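Local structure of GH5 (Bacteroidetes bacterium AC2a, 4YHE) at residues Y312-I317 against A328-N333; W246-S251 against N255-T260; R279-Y284 against R322-S327; V8-S13 against D153-V158. The protein probably hydrolyses beta-1,4-glucan chains such as cellulose as a family 5 glycoside hydrolase. All coordinates share one frame; numbering follows the deposited sequence.

Interaction 1. Residues Y312-I317 against A328-N333; sequences YYFRYI and ALYWDN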
# COMPACT_ATOMS: atom_id res chain seq x y z
N TYR A 312 -14.58 -14.20 -5.49
CA TYR A 312 -15.66 -13.78 -4.58
C TYR A 312 -15.13 -12.82 -3.54
O TYR A 312 -15.69 -11.79 -3.31
CB TYR A 312 -16.33 -14.99 -3.91
CG TYR A 312 -17.30 -14.61 -2.82
CD1 TYR A 312 -18.52 -13.99 -3.14
CD2 TYR A 312 -17.01 -14.84 -1.48
CE1 TYR A 312 -19.40 -13.61 -2.16
CE2 TYR A 312 -17.91 -14.48 -0.49
CZ TYR A 312 -19.11 -13.87 -0.84
OH TYR A 312 -20.02 -13.49 0.09
N TYR A 313 -14.02 -13.17 -2.90
CA TYR A 313 -13.39 -12.26 -1.96
C TYR A 313 -13.12 -10.88 -2.55
O TYR A 313 -13.48 -9.88 -1.95
CB TYR A 313 -12.13 -12.94 -1.44
CG TYR A 313 -11.22 -12.16 -0.55
CD1 TYR A 313 -11.44 -12.07 0.82
CD2 TYR A 313 -10.07 -11.59 -1.06
CE1 TYR A 313 -10.54 -11.42 1.66
CE2 TYR A 313 -9.17 -10.93 -0.23
CZ TYR A 313 -9.41 -10.84 1.13
OH TYR A 313 -8.51 -10.21 1.93
N PHE A 314 -12.54 -10.81 -3.76
CA PHE A 314 -12.27 -9.57 -4.39
C PHE A 314 -13.58 -8.81 -4.70
O PHE A 314 -13.69 -7.64 -4.42
CB PHE A 314 -11.46 -9.77 -5.69
CG PHE A 314 -10.01 -10.26 -5.49
CD1 PHE A 314 -9.29 -9.96 -4.36
CD2 PHE A 314 -9.40 -11.01 -6.46
CE1 PHE A 314 -7.98 -10.40 -4.20
CE2 PHE A 314 -8.10 -11.44 -6.34
CZ PHE A 314 -7.38 -11.13 -5.20
N ARG A 315 -14.56 -9.47 -5.29
CA ARG A 315 -15.79 -8.77 -5.59
C ARG A 315 -16.39 -8.16 -4.34
O ARG A 315 -16.73 -6.99 -4.30
CB ARG A 315 -16.80 -9.68 -6.23
CG ARG A 315 -16.44 -10.13 -7.62
CD ARG A 315 -17.70 -10.66 -8.33
NE ARG A 315 -18.29 -11.83 -7.66
CZ ARG A 315 -17.81 -13.07 -7.72
NH1 ARG A 315 -16.73 -13.34 -8.44
NH2 ARG A 315 -18.43 -14.05 -7.07
N TYR A 316 -16.50 -8.97 -3.30
CA TYR A 316 -17.15 -8.52 -2.07
C TYR A 316 -16.39 -7.36 -1.40
O TYR A 316 -16.97 -6.31 -1.11
CB TYR A 316 -17.30 -9.69 -1.11
CG TYR A 316 -18.23 -9.41 0.04
CD1 TYR A 316 -19.61 -9.66 -0.08
CD2 TYR A 316 -17.77 -8.89 1.25
CE1 TYR A 316 -20.48 -9.35 0.94
CE2 TYR A 316 -18.65 -8.60 2.30
CZ TYR A 316 -20.00 -8.86 2.14
OH TYR A 316 -20.89 -8.61 3.15
N ILE A 317 -15.10 -7.54 -1.10
CA ILE A 317 -14.38 -6.50 -0.37
C ILE A 317 -14.21 -5.20 -1.17
O ILE A 317 -14.30 -4.11 -0.59
CB ILE A 317 -13.02 -6.99 0.19
CG1 ILE A 317 -11.97 -7.15 -0.89
CG2 ILE A 317 -13.22 -8.27 1.01
CD1 ILE A 317 -10.62 -7.62 -0.35
N ALA A 328 -8.16 1.35 -3.36
CA ALA A 328 -7.29 0.22 -2.98
C ALA A 328 -6.37 -0.24 -4.11
O ALA A 328 -6.79 -0.37 -5.27
CB ALA A 328 -8.14 -0.94 -2.50
N LEU A 329 -5.12 -0.55 -3.74
CA LEU A 329 -4.15 -0.99 -4.72
C LEU A 329 -3.72 -2.43 -4.44
O LEU A 329 -3.21 -2.77 -3.35
CB LEU A 329 -2.97 -0.01 -4.79
CG LEU A 329 -3.37 1.39 -5.26
CD1 LEU A 329 -3.72 2.34 -4.12
CD2 LEU A 329 -2.27 1.97 -6.11
N TYR A 330 -3.97 -3.28 -5.43
CA TYR A 330 -3.68 -4.69 -5.37
C TYR A 330 -2.16 -4.94 -5.30
O TYR A 330 -1.38 -4.31 -6.01
CB TYR A 330 -4.32 -5.43 -6.56
CG TYR A 330 -3.91 -6.88 -6.58
CD1 TYR A 330 -4.45 -7.79 -5.66
CD2 TYR A 330 -2.97 -7.32 -7.44
CE1 TYR A 330 -4.08 -9.10 -5.63
CE2 TYR A 330 -2.57 -8.65 -7.40
CZ TYR A 330 -3.12 -9.53 -6.50
OH TYR A 330 -2.71 -10.86 -6.47
N TRP A 331 -1.74 -5.82 -4.40
CA TRP A 331 -0.32 -6.20 -4.31
C TRP A 331 0.05 -7.25 -5.35
O TRP A 331 -0.39 -8.40 -5.28
CB TRP A 331 0.02 -6.70 -2.91
CG TRP A 331 1.48 -7.05 -2.81
CD1 TRP A 331 2.01 -8.29 -2.75
CD2 TRP A 331 2.58 -6.14 -2.73
NE1 TRP A 331 3.39 -8.23 -2.67
CE2 TRP A 331 3.76 -6.91 -2.68
CE3 TRP A 331 2.69 -4.75 -2.74
CZ2 TRP A 331 5.05 -6.33 -2.59
CZ3 TRP A 331 3.97 -4.17 -2.65
CH2 TRP A 331 5.13 -4.97 -2.59
N ASP A 332 0.87 -6.86 -6.31
CA ASP A 332 1.38 -7.76 -7.35
C ASP A 332 2.90 -7.85 -7.25
O ASP A 332 3.60 -6.91 -7.53
CB ASP A 332 0.99 -7.26 -8.73
CG ASP A 332 1.29 -8.26 -9.83
OD1 ASP A 332 2.44 -8.80 -9.84
OD2 ASP A 332 0.38 -8.50 -10.72
N ASN A 333 3.38 -9.03 -6.88
CA ASN A 333 4.82 -9.26 -6.77
C ASN A 333 5.41 -9.99 -7.97
O ASN A 333 6.58 -10.40 -7.94
CB ASN A 333 5.14 -9.99 -5.47
CG ASN A 333 4.53 -11.39 -5.40
OD1 ASN A 333 3.88 -11.87 -6.35
ND2 ASN A 333 4.75 -12.08 -4.27
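F314 on helix 304-323 and Y330 on strand 327-332 are the residues of closest backbone approach, their CA atoms 9.9 Å apart, so the gap is bridged by side chains alone. This is the second half of a beta-alpha-beta unit of the TIM barrel: strand 291-296, helix 304-323, then strand 327-332, the eighth and closing strand, which pairs through A328 and Y330 with G17 at the first. Both side chains set out toward each other, and the nearest atoms are F314 CZ and Y330 CE1, 3.9 Å apart. The ring planes stand at 82°, the approach is oblique and the centroids are 5.9 Å apart. On the helix, CG of F314 lies anti to the carbonyl carbon (chi1 -69°), which sends the ring off the helix toward the barrel wall. Only this one pair touches across the segments; M364 of helix 357-369 also packs on both side chains, and A360 on F314. Y330 is further fixed at its polar end, where OH hydrogen-bonds to F343 O. Within the helix, Y313 has F314 CE1 at its ring edge, in plane, and I317 CD1 3.6 Å above one face.

Interaction 2. Residues W246-S251 against N255-T260; sequences WDYAGS and NEWGHT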
# COMPACT_ATOMS: atom_id res chain seq x y z
N TRP A 246 -5.46 -13.30 7.44
CA TRP A 246 -4.19 -13.70 6.91
C TRP A 246 -4.14 -15.16 6.53
O TRP A 246 -3.55 -15.51 5.51
CB TRP A 246 -3.06 -13.39 7.93
CG TRP A 246 -1.73 -13.84 7.42
CD1 TRP A 246 -1.02 -14.90 7.85
CD2 TRP A 246 -0.99 -13.27 6.34
NE1 TRP A 246 0.11 -15.03 7.12
CE2 TRP A 246 0.18 -14.03 6.20
CE3 TRP A 246 -1.19 -12.18 5.49
CZ2 TRP A 246 1.14 -13.75 5.25
CZ3 TRP A 246 -0.22 -11.88 4.55
CH2 TRP A 246 0.92 -12.68 4.42
N ASP A 247 -4.72 -16.05 7.34
CA ASP A 247 -4.58 -17.49 7.05
C ASP A 247 -5.49 -17.99 5.87
O ASP A 247 -5.39 -19.15 5.44
CB ASP A 247 -4.74 -18.30 8.31
CG ASP A 247 -3.48 -18.25 9.19
OD1 ASP A 247 -2.38 -18.02 8.65
OD2 ASP A 247 -3.65 -18.40 10.41
N TYR A 248 -6.31 -17.09 5.36
CA TYR A 248 -6.93 -17.27 4.04
C TYR A 248 -6.15 -16.57 2.93
O TYR A 248 -5.71 -17.22 1.97
CB TYR A 248 -8.38 -16.78 4.04
CG TYR A 248 -8.91 -16.80 2.63
CD1 TYR A 248 -9.13 -18.01 1.97
CD2 TYR A 248 -9.06 -15.63 1.92
CE1 TYR A 248 -9.53 -18.04 0.64
CE2 TYR A 248 -9.47 -15.63 0.59
CZ TYR A 248 -9.68 -16.83 -0.06
OH TYR A 248 -10.09 -16.84 -1.41
N ALA A 249 -6.00 -15.25 3.03
CA ALA A 249 -5.47 -14.43 1.94
C ALA A 249 -3.97 -14.52 1.72
O ALA A 249 -3.51 -14.44 0.57
CB ALA A 249 -5.86 -12.98 2.13
N GLY A 250 -3.21 -14.68 2.81
CA GLY A 250 -1.78 -14.59 2.76
C GLY A 250 -1.05 -15.92 2.86
O GLY A 250 -0.31 -16.28 1.95
N SER A 251 -1.28 -16.65 3.95
CA SER A 251 -0.61 -17.96 4.12
C SER A 251 -1.31 -19.06 3.36
O SER A 251 -0.71 -20.07 3.07
CB SER A 251 -0.46 -18.35 5.58
OG SER A 251 -1.73 -18.62 6.13
N ASN A 255 -8.43 -22.38 2.20
CA ASN A 255 -8.60 -22.01 0.81
C ASN A 255 -10.02 -21.66 0.39
O ASN A 255 -10.29 -21.54 -0.79
CB ASN A 255 -7.96 -23.09 -0.07
CG ASN A 255 -6.45 -23.01 -0.02
OD1 ASN A 255 -5.86 -22.08 -0.54
ND2 ASN A 255 -5.83 -23.94 0.69
N GLU A 256 -10.89 -21.47 1.37
CA GLU A 256 -12.22 -20.91 1.13
C GLU A 256 -12.46 -19.73 2.07
O GLU A 256 -11.77 -19.57 3.09
CB GLU A 256 -13.27 -22.04 1.27
CG GLU A 256 -13.13 -23.13 0.22
CD GLU A 256 -14.18 -24.25 0.28
OE1 GLU A 256 -14.81 -24.46 1.33
OE2 GLU A 256 -14.35 -24.94 -0.76
N TRP A 257 -13.44 -18.89 1.74
CA TRP A 257 -13.73 -17.69 2.52
C TRP A 257 -15.19 -17.33 2.39
O TRP A 257 -15.78 -17.49 1.32
CB TRP A 257 -12.87 -16.50 2.04
CG TRP A 257 -13.07 -15.22 2.80
CD1 TRP A 257 -12.45 -14.85 3.97
CD2 TRP A 257 -13.93 -14.13 2.45
NE1 TRP A 257 -12.88 -13.62 4.36
CE2 TRP A 257 -13.76 -13.14 3.43
CE3 TRP A 257 -14.79 -13.88 1.37
CZ2 TRP A 257 -14.43 -11.92 3.38
CZ3 TRP A 257 -15.46 -12.70 1.34
CH2 TRP A 257 -15.30 -11.73 2.34
N GLY A 258 -15.76 -16.89 3.51
CA GLY A 258 -17.12 -16.41 3.55
C GLY A 258 -18.14 -17.48 3.93
O GLY A 258 -17.81 -18.64 4.20
N HIS A 259 -19.39 -17.06 3.85
CA HIS A 259 -20.50 -17.80 4.39
C HIS A 259 -20.79 -19.11 3.65
O HIS A 259 -21.37 -20.00 4.24
CB HIS A 259 -21.73 -16.91 4.46
CG HIS A 259 -22.38 -16.67 3.13
ND1 HIS A 259 -21.89 -15.77 2.21
CD2 HIS A 259 -23.50 -17.20 2.58
CE1 HIS A 259 -22.68 -15.74 1.16
NE2 HIS A 259 -23.65 -16.62 1.35
N THR A 260 -20.39 -19.24 2.39
CA THR A 260 -20.53 -20.52 1.69
C THR A 260 -19.29 -21.41 1.76
O THR A 260 -19.31 -22.56 1.31
CB THR A 260 -20.89 -20.33 0.20
OG1 THR A 260 -19.86 -19.59 -0.48
CG2 THR A 260 -22.21 -19.57 0.07
O HOH W 1 -9.69 -19.32 -2.45
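A CH-pi contact between Y248 and W257 packs the short helix 246-249 against the loop that follows it, within the connection from strand 236-242 to helix 270-285 of the TIM barrel. W257 CB sits over the centre of the Y248 ring, 3.7 Å from its centroid and only 5° off the ring normal. W257 CG, anti to the backbone N (chi1 -179°), leads the indole away from the phenol; the rings form an oblique pair, planes at 32°. Backbone atoms of N255 and E256 also meet this ring: the carbonyl carbon of N255 lies in plane at the ring edge, and E256 O approaches Y248 CD1 obliquely to 3.3 Å. R301 adds a cation-pi contact to the ring and also hydrogen-bonds to Y248 O and N255 OD1, tying both segments to one guanidinium group. A leucine in place of Y248 would probably leave W257 CB without its aromatic face, the R301 charge without its ring, and the bridging water without its phenolic donor. That water accepts a hydrogen bond from Y248 OH at 2.7 Å and donates one to N255 O at 2.8 Å.

Interaction 3. Residues R279-Y284 against R322-S327; sequences RLFNMY and RDRRIS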
# COMPACT_ATOMS: atom_id res chain seq x y z
N ARG A 279 -14.83 0.94 10.52
CA ARG A 279 -14.01 1.75 11.41
C ARG A 279 -13.22 2.84 10.69
O ARG A 279 -13.14 3.96 11.15
CB ARG A 279 -13.14 0.83 12.29
CG ARG A 279 -14.05 0.03 13.23
CD ARG A 279 -13.30 -0.72 14.31
NE ARG A 279 -12.58 -1.87 13.79
CZ ARG A 279 -13.10 -3.07 13.53
NH1 ARG A 279 -14.38 -3.33 13.68
NH2 ARG A 279 -12.29 -4.04 13.10
N LEU A 280 -12.72 2.52 9.50
CA LEU A 280 -12.02 3.48 8.66
C LEU A 280 -12.99 4.53 8.10
O LEU A 280 -12.69 5.72 8.00
CB LEU A 280 -11.38 2.73 7.51
CG LEU A 280 -10.19 1.82 7.87
CD1 LEU A 280 -9.78 1.01 6.64
CD2 LEU A 280 -9.04 2.67 8.40
N PHE A 281 -14.13 4.06 7.69
CA PHE A 281 -15.14 4.97 7.18
C PHE A 281 -15.53 5.99 8.23
O PHE A 281 -15.46 7.18 7.99
CB PHE A 281 -16.34 4.22 6.69
CG PHE A 281 -17.43 5.14 6.20
CD1 PHE A 281 -17.40 5.65 4.91
CD2 PHE A 281 -18.45 5.53 7.05
CE1 PHE A 281 -18.38 6.51 4.46
CE2 PHE A 281 -19.44 6.39 6.61
CZ PHE A 281 -19.40 6.88 5.33
N ASN A 282 -15.83 5.54 9.45
CA ASN A 282 -16.26 6.44 10.49
C ASN A 282 -15.17 7.37 11.03
O ASN A 282 -15.42 8.56 11.36
CB ASN A 282 -16.90 5.64 11.64
CG ASN A 282 -18.20 4.97 11.23
OD1 ASN A 282 -19.00 5.52 10.48
ND2 ASN A 282 -18.42 3.78 11.74
N MET A 283 -13.95 6.86 11.14
CA MET A 283 -12.86 7.66 11.65
C MET A 283 -12.38 8.73 10.65
O MET A 283 -12.02 9.83 11.05
CB MET A 283 -11.68 6.78 12.04
CG MET A 283 -10.59 7.52 12.78
SD MET A 283 -11.14 7.99 14.43
CE MET A 283 -9.64 8.70 15.11
N TYR A 284 -12.39 8.41 9.36
CA TYR A 284 -11.71 9.22 8.38
C TYR A 284 -12.72 9.73 7.31
O TYR A 284 -12.98 10.92 7.21
CB TYR A 284 -10.53 8.43 7.77
CG TYR A 284 -9.48 8.00 8.81
CD1 TYR A 284 -8.88 8.93 9.63
CD2 TYR A 284 -9.12 6.66 8.95
CE1 TYR A 284 -7.91 8.54 10.57
CE2 TYR A 284 -8.19 6.25 9.91
CZ TYR A 284 -7.59 7.18 10.71
OH TYR A 284 -6.64 6.76 11.68
N ARG A 322 -15.67 0.60 -2.27
CA ARG A 322 -16.33 1.61 -3.09
C ARG A 322 -17.48 2.29 -2.32
O ARG A 322 -17.57 3.51 -2.28
CB ARG A 322 -16.87 0.96 -4.35
CG ARG A 322 -17.83 1.82 -5.16
CD ARG A 322 -17.17 3.04 -5.77
NE ARG A 322 -18.16 3.93 -6.38
CZ ARG A 322 -18.75 3.74 -7.56
NH1 ARG A 322 -18.44 2.71 -8.34
NH2 ARG A 322 -19.65 4.62 -7.98
N ASP A 323 -18.31 1.47 -1.68
CA ASP A 323 -19.47 1.98 -0.93
C ASP A 323 -19.08 2.88 0.22
O ASP A 323 -19.87 3.72 0.63
CB ASP A 323 -20.35 0.83 -0.45
CG ASP A 323 -21.09 0.14 -1.60
OD1 ASP A 323 -21.15 0.73 -2.69
OD2 ASP A 323 -21.55 -1.00 -1.43
N ARG A 324 -17.85 2.71 0.73
CA ARG A 324 -17.28 3.56 1.76
C ARG A 324 -16.31 4.62 1.22
O ARG A 324 -15.65 5.30 1.99
CB ARG A 324 -16.59 2.65 2.80
CG ARG A 324 -17.60 1.96 3.69
CD ARG A 324 -17.17 0.64 4.31
NE ARG A 324 -18.34 0.01 4.92
CZ ARG A 324 -19.29 -0.63 4.25
NH1 ARG A 324 -19.20 -0.82 2.93
NH2 ARG A 324 -20.34 -1.12 4.90
N ARG A 325 -16.27 4.80 -0.10
CA ARG A 325 -15.41 5.81 -0.74
C ARG A 325 -13.91 5.60 -0.52
O ARG A 325 -13.13 6.56 -0.47
CB ARG A 325 -15.86 7.22 -0.31
CG ARG A 325 -17.34 7.41 -0.62
CD ARG A 325 -17.86 8.80 -0.34
NE ARG A 325 -19.30 8.74 -0.59
CZ ARG A 325 -20.07 9.75 -1.00
NH1 ARG A 325 -19.56 10.96 -1.20
NH2 ARG A 325 -21.36 9.52 -1.20
N ILE A 326 -13.55 4.35 -0.40
CA ILE A 326 -12.17 3.91 -0.18
C ILE A 326 -11.62 3.28 -1.47
O ILE A 326 -12.25 2.43 -2.08
CB ILE A 326 -12.13 2.91 0.96
CG1 ILE A 326 -12.51 3.61 2.27
CG2 ILE A 326 -10.71 2.32 1.13
CD1 ILE A 326 -12.69 2.63 3.42
N SER A 327 -10.45 3.76 -1.87
CA SER A 327 -9.68 3.19 -2.96
C SER A 327 -8.68 2.15 -2.44
O SER A 327 -8.35 2.11 -1.23
CB SER A 327 -8.93 4.31 -3.68
OG SER A 327 -8.11 5.07 -2.81
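F281 leans from helix 270-285 across the aliphatic root and backbone of R324. Its CB meets R324 CG at 4.0 Å, and ring atom CG lies near the same methylene. With the ring anti to the backbone N (chi1 178°), CD1 is carried farther across: it comes 3.8 Å from R324 CB and 3.4 Å from R324 O, which lies at the ring edge, close to its plane. The carbonyl dipole probably finds a weakly favourable partner in the C-H groups of the rim. CE1 follows along the same carbonyl and approaches R324 CA at 4.1 Å, while M3 packs on this ring. R324 lies just past the end of helix 304-323, where a Schellman motif turns the chain toward strand 327-332: R325, at positive phi, is its C-prime residue, with R325 N bonded to R322 O at 2.8 Å and I326 N to M321 O. The contact thus joins two successive outer helices of the TIM barrel. An alanine at F281 would probably open a gap beside R324 CB and the R324 carbonyl, where CD1 and CE1 now pack. The R324 chain runs extended from CG to NE, and its head is held elsewhere, by N278 OD1 at NE and A320 O at NH1. Deeper in, L280 CB touches I326 CD1 at 4.3 Å, both side chains resting on F293 of strand 291-296.

Interaction 4. Residues V8-S13 against D153-V158; sequences VQFGMS and DGEWLV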
# COMPACT_ATOMS: atom_id res chain seq x y z
N VAL A 8 -11.74 13.58 -0.48
CA VAL A 8 -12.27 12.24 -0.56
C VAL A 8 -12.53 11.90 -2.01
O VAL A 8 -12.35 10.76 -2.41
CB VAL A 8 -13.55 12.04 0.28
CG1 VAL A 8 -14.19 10.68 0.04
CG2 VAL A 8 -13.21 12.21 1.76
N GLN A 9 -12.97 12.89 -2.80
CA GLN A 9 -13.10 12.70 -4.23
C GLN A 9 -11.77 12.26 -4.83
O GLN A 9 -11.75 11.34 -5.65
CB GLN A 9 -13.55 13.99 -4.94
CG GLN A 9 -15.05 14.18 -5.05
CD GLN A 9 -15.39 15.49 -5.78
OE1 GLN A 9 -15.87 16.45 -5.16
NE2 GLN A 9 -15.10 15.56 -7.07
N PHE A 10 -10.69 12.92 -4.42
CA PHE A 10 -9.34 12.57 -4.90
C PHE A 10 -8.96 11.12 -4.54
O PHE A 10 -8.58 10.35 -5.43
CB PHE A 10 -8.26 13.51 -4.40
CG PHE A 10 -6.91 13.13 -4.91
CD1 PHE A 10 -6.55 13.43 -6.22
CD2 PHE A 10 -6.02 12.40 -4.11
CE1 PHE A 10 -5.30 13.04 -6.72
CE2 PHE A 10 -4.77 12.01 -4.60
CZ PHE A 10 -4.42 12.32 -5.90
N GLY A 11 -9.10 10.76 -3.26
CA GLY A 11 -8.98 9.34 -2.85
C GLY A 11 -9.73 8.35 -3.72
O GLY A 11 -9.18 7.33 -4.21
N MET A 12 -11.01 8.63 -3.97
CA MET A 12 -11.81 7.74 -4.81
C MET A 12 -11.33 7.62 -6.23
O MET A 12 -11.55 6.60 -6.87
CB MET A 12 -13.27 8.15 -4.84
CG MET A 12 -14.08 7.47 -3.78
SD MET A 12 -15.76 8.01 -3.96
CE MET A 12 -16.45 6.67 -4.88
N SER A 13 -10.65 8.65 -6.71
CA SER A 13 -10.18 8.71 -8.09
C SER A 13 -9.07 7.70 -8.33
O SER A 13 -8.80 7.35 -9.48
CB SER A 13 -9.73 10.14 -8.45
OG SER A 13 -8.43 10.46 -8.00
N ASP A 153 5.86 18.28 -10.81
CA ASP A 153 4.81 17.30 -11.06
C ASP A 153 3.65 17.50 -10.08
O ASP A 153 3.84 17.54 -8.86
CB ASP A 153 5.40 15.89 -10.96
CG ASP A 153 6.49 15.66 -11.97
OD1 ASP A 153 6.17 15.70 -13.17
OD2 ASP A 153 7.65 15.44 -11.60
N GLY A 154 2.45 17.56 -10.64
CA GLY A 154 1.25 17.95 -9.93
C GLY A 154 0.59 16.85 -9.12
O GLY A 154 1.27 15.90 -8.66
N GLU A 155 -0.72 16.96 -8.94
CA GLU A 155 -1.38 16.17 -7.88
C GLU A 155 -1.72 14.74 -8.29
O GLU A 155 -2.25 13.98 -7.48
CB GLU A 155 -2.57 16.91 -7.25
CG GLU A 155 -3.83 16.94 -8.08
CD GLU A 155 -4.99 17.62 -7.35
OE1 GLU A 155 -4.79 18.59 -6.54
OE2 GLU A 155 -6.12 17.19 -7.60
N TRP A 156 -1.46 14.39 -9.56
CA TRP A 156 -1.47 13.00 -10.00
C TRP A 156 -0.34 12.19 -9.33
O TRP A 156 -0.44 10.98 -9.30
CB TRP A 156 -1.36 12.86 -11.54
CG TRP A 156 -0.18 13.54 -12.11
CD1 TRP A 156 -0.13 14.82 -12.62
CD2 TRP A 156 1.15 13.02 -12.22
NE1 TRP A 156 1.15 15.11 -13.03
CE2 TRP A 156 1.95 14.03 -12.81
CE3 TRP A 156 1.74 11.78 -11.89
CZ2 TRP A 156 3.31 13.84 -13.07
CZ3 TRP A 156 3.09 11.60 -12.15
CH2 TRP A 156 3.86 12.63 -12.73
N LEU A 157 0.67 12.85 -8.78
CA LEU A 157 1.78 12.19 -8.06
C LEU A 157 1.59 12.36 -6.54
O LEU A 157 1.59 13.48 -6.04
CB LEU A 157 3.13 12.76 -8.49
CG LEU A 157 4.39 12.22 -7.78
CD1 LEU A 157 4.48 10.71 -7.97
CD2 LEU A 157 5.65 12.89 -8.27
N VAL A 158 1.43 11.23 -5.85
CA VAL A 158 1.21 11.16 -4.40
C VAL A 158 2.48 10.65 -3.72
O VAL A 158 3.12 9.73 -4.23
CB VAL A 158 0.07 10.18 -4.07
CG1 VAL A 158 -0.13 10.01 -2.56
CG2 VAL A 158 -1.26 10.57 -4.73
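The far end of the F10 ring is received by E155 and V158. CZ lies 3.2 Å from E155 O and CE1 only slightly farther from it, the oxygen coming in obliquely. V158 CG2 meets the ring at its edge, near its plane, 3.8 Å from both CZ and CE2. Along the ring's flank the E155 side chain runs in the opposite direction, OE2 ending 4.0 Å from F10 CD1, with the carboxylate plane turned 73° from the ring. Beyond these, Y208 stacks on F10, M237 of strand 236-242 touches both F10 and V158, and R235 forms a salt bridge with E155 OE1. E155 also lies in a type I turn, G154 to L157, that leads into strand 157-160, the fourth of the TIM barrel. Helix 6-13 precedes the first strand and packs through F10 against the barrel at the N-terminal ends of its strands. On the helix, backbone F10 O accepts S13 OG on a lone pair at 2.6 Å, as well as S13 N. No hydrogen bond crosses between the segments: the contact is apolar toward V158, E155 O probably gains weak attraction from ring C-H groups, and the carboxylate merely packs beside the ring, its charge met by R235.

The four contacts form a chain through a TIM barrel, each reached from the next through helix 304-323 or the residues just after it. Interactions 1 and 2 touch: W257 CZ3 lies 3.5 Å from Y312 CE2, and W257 CD2 3.6 Å from Y313 CD1, so the indole turned away from Y248 rests on helix 304-323. That helix carries interaction 1 mid-way and interaction 3 at its end. Interaction 3 meets interaction 4 where S327 OG hydrogen-bonds to G11 O and R325 CB packs 3.9 Å from V8 CG1. Interactions 2 and 4 lie on opposite sides of the chain's centre, about 32 Å apart between centres; interaction 2 follows the C-terminal end of strand 236-242, the barrel end that holds the active site in family 5 enzymes.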